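Local coordinates for cruciform cutting endonuclease 1, mitochondrial (Schizosaccharomyces pombe, PDB 1KCF), which resolves four-way Holliday junctions in mitochondrial DNA as a homodimeric endonuclease of the RuvC family, cutting at the point of strand exchange after 5'-CT-3' and 5'-TT-3' sequences, at the interface of chains A and B. Coordinates in Å, arbitrary orientation; residue numbers count along the deposited sequence, not the author numbering. Chains: chain A/B, Hypothetical 30.2 KD protein c25g10.02 IN chromosome I.

Contact 1: the interface of chains A and B. Residues chain A 139-140, 143, 165; chain B 91-92, 137, 141.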
loop_
_atom_site.group_PDB
_atom_site.type_symbol
_atom_site.label_atom_id
_atom_site.label_comp_id
_atom_site.label_asym_id
_atom_site.label_seq_id
_atom_site.Cartn_x
_atom_site.Cartn_y
_atom_site.Cartn_z
ATOM N N GLU A 139 0.973 -4.476 -3.016
ATOM C CA GLU A 139 0.780 -5.282 -1.822
ATOM C C GLU A 139 0.078 -4.479 -0.732
ATOM O O GLU A 139 -0.914 -4.928 -0.157
ATOM C CB GLU A 139 2.134 -5.777 -1.307
ATOM C CG GLU A 139 2.095 -6.419 0.068
ATOM C CD GLU A 139 3.459 -6.914 0.520
ATOM O OE1 GLU A 139 3.908 -7.960 0.010
ATOM O OE2 GLU A 139 4.086 -6.256 1.378
ATOM N N SER A 140 0.604 -3.289 -0.456
ATOM C CA SER A 140 0.054 -2.414 0.573
ATOM C C SER A 140 -1.413 -2.070 0.362
ATOM O O SER A 140 -2.205 -2.119 1.300
ATOM C CB SER A 140 0.857 -1.117 0.654
ATOM O OG SER A 140 2.161 -1.362 1.132
ATOM N N TYR A 143 -3.798 -5.072 0.820
ATOM C CA TYR A 143 -3.953 -5.357 2.242
ATOM C C TYR A 143 -4.945 -4.389 2.886
ATOM O O TYR A 143 -5.804 -4.790 3.683
ATOM C CB TYR A 143 -2.602 -5.249 2.947
ATOM C CG TYR A 143 -2.031 -6.583 3.357
ATOM C CD1 TYR A 143 -2.394 -7.173 4.567
ATOM C CD2 TYR A 143 -1.168 -7.282 2.513
ATOM C CE1 TYR A 143 -1.917 -8.429 4.927
ATOM C CE2 TYR A 143 -0.686 -8.536 2.859
ATOM C CZ TYR A 143 -1.065 -9.105 4.064
ATOM O OH TYR A 143 -0.601 -10.355 4.400
ATOM N N SER A 165 0.706 -13.395 4.147
ATOM C CA SER A 165 1.912 -13.085 3.402
ATOM C C SER A 165 2.900 -14.187 3.749
ATOM O O SER A 165 3.060 -14.546 4.920
ATOM C CB SER A 165 2.486 -11.728 3.807
ATOM O OG SER A 165 1.644 -10.677 3.370
ATOM N N PRO B 91 2.555 -6.077 6.926
ATOM C CA PRO B 91 1.384 -5.591 6.184
ATOM C C PRO B 91 0.075 -5.551 6.978
ATOM O O PRO B 91 -0.589 -4.511 7.039
ATOM C CB PRO B 91 1.314 -6.545 4.993
ATOM C CG PRO B 91 2.760 -6.836 4.726
ATOM C CD PRO B 91 3.317 -7.053 6.123
ATOM N N SER B 92 -0.296 -6.679 7.578
ATOM C CA SER B 92 -1.532 -6.760 8.354
ATOM C C SER B 92 -1.540 -5.730 9.474
ATOM O O SER B 92 -2.556 -5.091 9.734
ATOM C CB SER B 92 -1.702 -8.160 8.951
ATOM O OG SER B 92 -0.644 -8.463 9.848
ATOM N N MET B 137 4.328 2.590 2.750
ATOM C CA MET B 137 3.274 1.604 2.951
ATOM C C MET B 137 2.045 2.290 3.538
ATOM O O MET B 137 0.926 2.089 3.071
ATOM C CB MET B 137 3.749 0.483 3.890
ATOM C CG MET B 137 2.807 -0.717 3.940
ATOM S SD MET B 137 3.453 -2.147 4.869
ATOM C CE MET B 137 5.183 -2.105 4.378
ATOM N N MET B 141 -1.636 2.751 1.607
ATOM C CA MET B 141 -2.868 2.257 2.206
ATOM C C MET B 141 -3.890 3.375 2.386
ATOM O O MET B 141 -5.082 3.162 2.184
ATOM C CB MET B 141 -2.570 1.589 3.551
ATOM C CG MET B 141 -1.710 0.346 3.418
ATOM S SD MET B 141 -1.497 -0.515 4.972
ATOM C CE MET B 141 -0.869 -2.108 4.373
#
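A chi1 of -108°, well off the usual staggered values, and a chi2 of -85° stand the phenol ring of A:Tyr143 across its CB bond with one face towards B:Pro91, the first residue of a helix in the other subunit. The proline lays CB over the middle of that face, 3.4 Å from the ring centroid, a CH-pi contact. Its nearest ring atom is CE2 of A:Tyr143, 3.5 Å from CB of B:Pro91, but the other ring carbons lie at almost the same distance, as expected for a carbon sitting centrally over the ring. The next residue, B:Ser92, comes in with its backbone: its N is 3.6 Å from CE1 of A:Tyr143. The phenol oxygen OH of A:Tyr143 hydrogen-bonds the hydroxyl OG of A:Ser165 at 2.5 Å, which restrains the far end of the ring, while the backbone O of A:Glu139 borders the ring edge in plane. The extended A:Glu139 side chain crosses the proline obliquely, with its carboxylate oxygen OE2 3.6 Å from CG of B:Pro91.

Beside the tyrosine, one turn back on the same helix, two methionines of chain B fit against A:Ser140. B:Met141 runs out straight beyond CG, bringing its terminal CE to 3.4 Å from the backbone O of A:Ser140 and also against CB of A:Tyr143. B:Met137 has CG anti to its backbone N (chi1 -169°), which sets CG 3.8 Å from CB of A:Ser140.

The patch lies next to the Ser140 pair of the dimer interface, where helix 128-151 of chain A, backed by strand 162-165, meets the start of helix 91-109 and one side of helix 131-155 of chain B.

Contact 2: the interface of chains A and B. Residues chain A 136-137, 140-141, 144; chain B 136-137, 140-141, 144.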
loop_
_atom_site.group_PDB
_atom_site.type_symbol
_atom_site.label_atom_id
_atom_site.label_comp_id
_atom_site.label_asym_id
_atom_site.label_seq_id
_atom_site.Cartn_x
_atom_site.Cartn_y
_atom_site.Cartn_z
ATOM N N ASN A 136 5.557 -2.955 -3.759
ATOM C CA ASN A 136 5.277 -2.617 -2.368
ATOM C C ASN A 136 3.931 -1.902 -2.293
ATOM O O ASN A 136 3.146 -2.114 -1.368
ATOM C CB ASN A 136 6.370 -1.706 -1.794
ATOM C CG ASN A 136 7.707 -2.411 -1.655
ATOM O OD1 ASN A 136 7.789 -3.638 -1.738
ATOM N ND2 ASN A 136 8.764 -1.637 -1.429
ATOM N N MET A 137 3.678 -1.055 -3.284
ATOM C CA MET A 137 2.450 -0.287 -3.352
ATOM C C MET A 137 1.246 -1.194 -3.584
ATOM O O MET A 137 0.218 -1.049 -2.926
ATOM C CB MET A 137 2.544 0.742 -4.479
ATOM C CG MET A 137 1.656 1.946 -4.276
ATOM S SD MET A 137 1.801 3.149 -5.597
ATOM C CE MET A 137 3.535 3.600 -5.437
ATOM N N SER A 140 0.604 -3.289 -0.456
ATOM C CA SER A 140 0.054 -2.414 0.573
ATOM C C SER A 140 -1.413 -2.070 0.362
ATOM O O SER A 140 -2.205 -2.119 1.300
ATOM C CB SER A 140 0.857 -1.117 0.654
ATOM O OG SER A 140 2.161 -1.362 1.132
ATOM N N MET A 141 -1.764 -1.711 -0.867
ATOM C CA MET A 141 -3.138 -1.347 -1.180
ATOM C C MET A 141 -4.092 -2.534 -1.065
ATOM O O MET A 141 -5.191 -2.399 -0.520
ATOM C CB MET A 141 -3.210 -0.724 -2.579
ATOM C CG MET A 141 -2.397 0.567 -2.694
ATOM S SD MET A 141 -2.615 1.451 -4.252
ATOM C CE MET A 141 -2.047 3.091 -3.800
ATOM N N ALA A 144 -4.817 -3.110 2.545
ATOM C CA ALA A 144 -5.712 -2.105 3.086
ATOM C C ALA A 144 -7.142 -2.428 2.662
ATOM O O ALA A 144 -8.055 -2.432 3.488
ATOM C CB ALA A 144 -5.311 -0.723 2.584
ATOM N N ASN B 136 5.972 4.746 3.058
ATOM C CA ASN B 136 5.351 4.553 1.745
ATOM C C ASN B 136 4.189 3.569 1.860
ATOM O O ASN B 136 3.179 3.704 1.162
ATOM C CB ASN B 136 6.375 4.026 0.724
ATOM C CG ASN B 136 5.755 3.772 -0.658
ATOM O OD1 ASN B 136 5.247 4.690 -1.309
ATOM N ND2 ASN B 136 5.797 2.518 -1.105
ATOM N N MET B 137 4.328 2.590 2.750
ATOM C CA MET B 137 3.274 1.604 2.951
ATOM C C MET B 137 2.045 2.290 3.538
ATOM O O MET B 137 0.926 2.089 3.071
ATOM C CB MET B 137 3.749 0.483 3.890
ATOM C CG MET B 137 2.807 -0.717 3.940
ATOM S SD MET B 137 3.453 -2.147 4.869
ATOM C CE MET B 137 5.183 -2.105 4.378
ATOM N N SER B 140 0.481 4.433 0.810
ATOM C CA SER B 140 -0.249 3.652 -0.179
ATOM C C SER B 140 -1.598 3.159 0.343
ATOM O O SER B 140 -2.581 3.147 -0.389
ATOM C CB SER B 140 0.587 2.458 -0.629
ATOM O OG SER B 140 1.796 2.879 -1.223
ATOM N N MET B 141 -1.636 2.751 1.607
ATOM C CA MET B 141 -2.868 2.257 2.206
ATOM C C MET B 141 -3.890 3.375 2.386
ATOM O O MET B 141 -5.082 3.162 2.184
ATOM C CB MET B 141 -2.570 1.589 3.551
ATOM C CG MET B 141 -1.710 0.346 3.418
ATOM S SD MET B 141 -1.497 -0.515 4.972
ATOM C CE MET B 141 -0.869 -2.108 4.373
ATOM N N ALA B 144 -5.436 4.009 -0.990
ATOM C CA ALA B 144 -6.378 2.957 -1.362
ATOM C C ALA B 144 -7.710 3.113 -0.636
ATOM O O ALA B 144 -8.778 2.978 -1.240
ATOM C CB ALA B 144 -5.774 1.582 -1.064
#
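A:Ser140 and B:Ser140 face each other where the paired helices meet, their CB atoms 3.8 Å apart. The other apolar contacts are arranged around this pair with near two-fold symmetry. CG of A:Met137 packs on CB of B:Ser140 at 3.8 Å, the twin of the B:Met137 contact. Further along, the methyl CB of A:Ala144 touches CB of B:Met141 at 3.7 Å, and CB of B:Ala144 meets CB of A:Met141 at 3.8 Å. The small alanine side chains seem to let the root of each methionine come close.

In van der Waals contact with a carbonyl, CG and the methyl CE of the extended A:Met141 each lie 3.5 Å from the backbone O of B:Ser140.

The hydrogen bonds run within each chain. OG of A:Ser140 donates to the backbone O of A:Asn136 at 2.8 Å, one helical turn back, and OG of B:Ser140 likewise to O of B:Asn136 at 2.9 Å. Each donor is tilted from the carbonyl plane, by 31° in chain A. A chi1 of -67° in A:Ser140 sets OG beside its own backbone N and within range of that carbonyl. Each hydroxyl donates into its own helix, yet OG and CB both lie against the partner's Met137. Replacing A:Ser140 with a leucine would probably force the two helices apart at the serine pair and leave O of A:Asn136 without its hydroxyl donor.

By allowing this close helix approach, the site helps hold the resolvase homodimer together.

The C-alpha centres of contact 1 and contact 2 lie about 6 Å apart, and the two share A:Ser140, B:Met137 and B:Met141, so they are neighbouring parts of one continuous interface. Both draw on helix 128-151 of chain A and helix 131-155 of chain B. Contact 2 forms the middle, where each residue faces its symmetry mate or a near neighbour of it; contact 1 extends the seam outward to helix 91-109 of chain B and has a twin with the chains exchanged. Together they form part of the seam joining the homodimer, which would be expected to place two active sites on one junction.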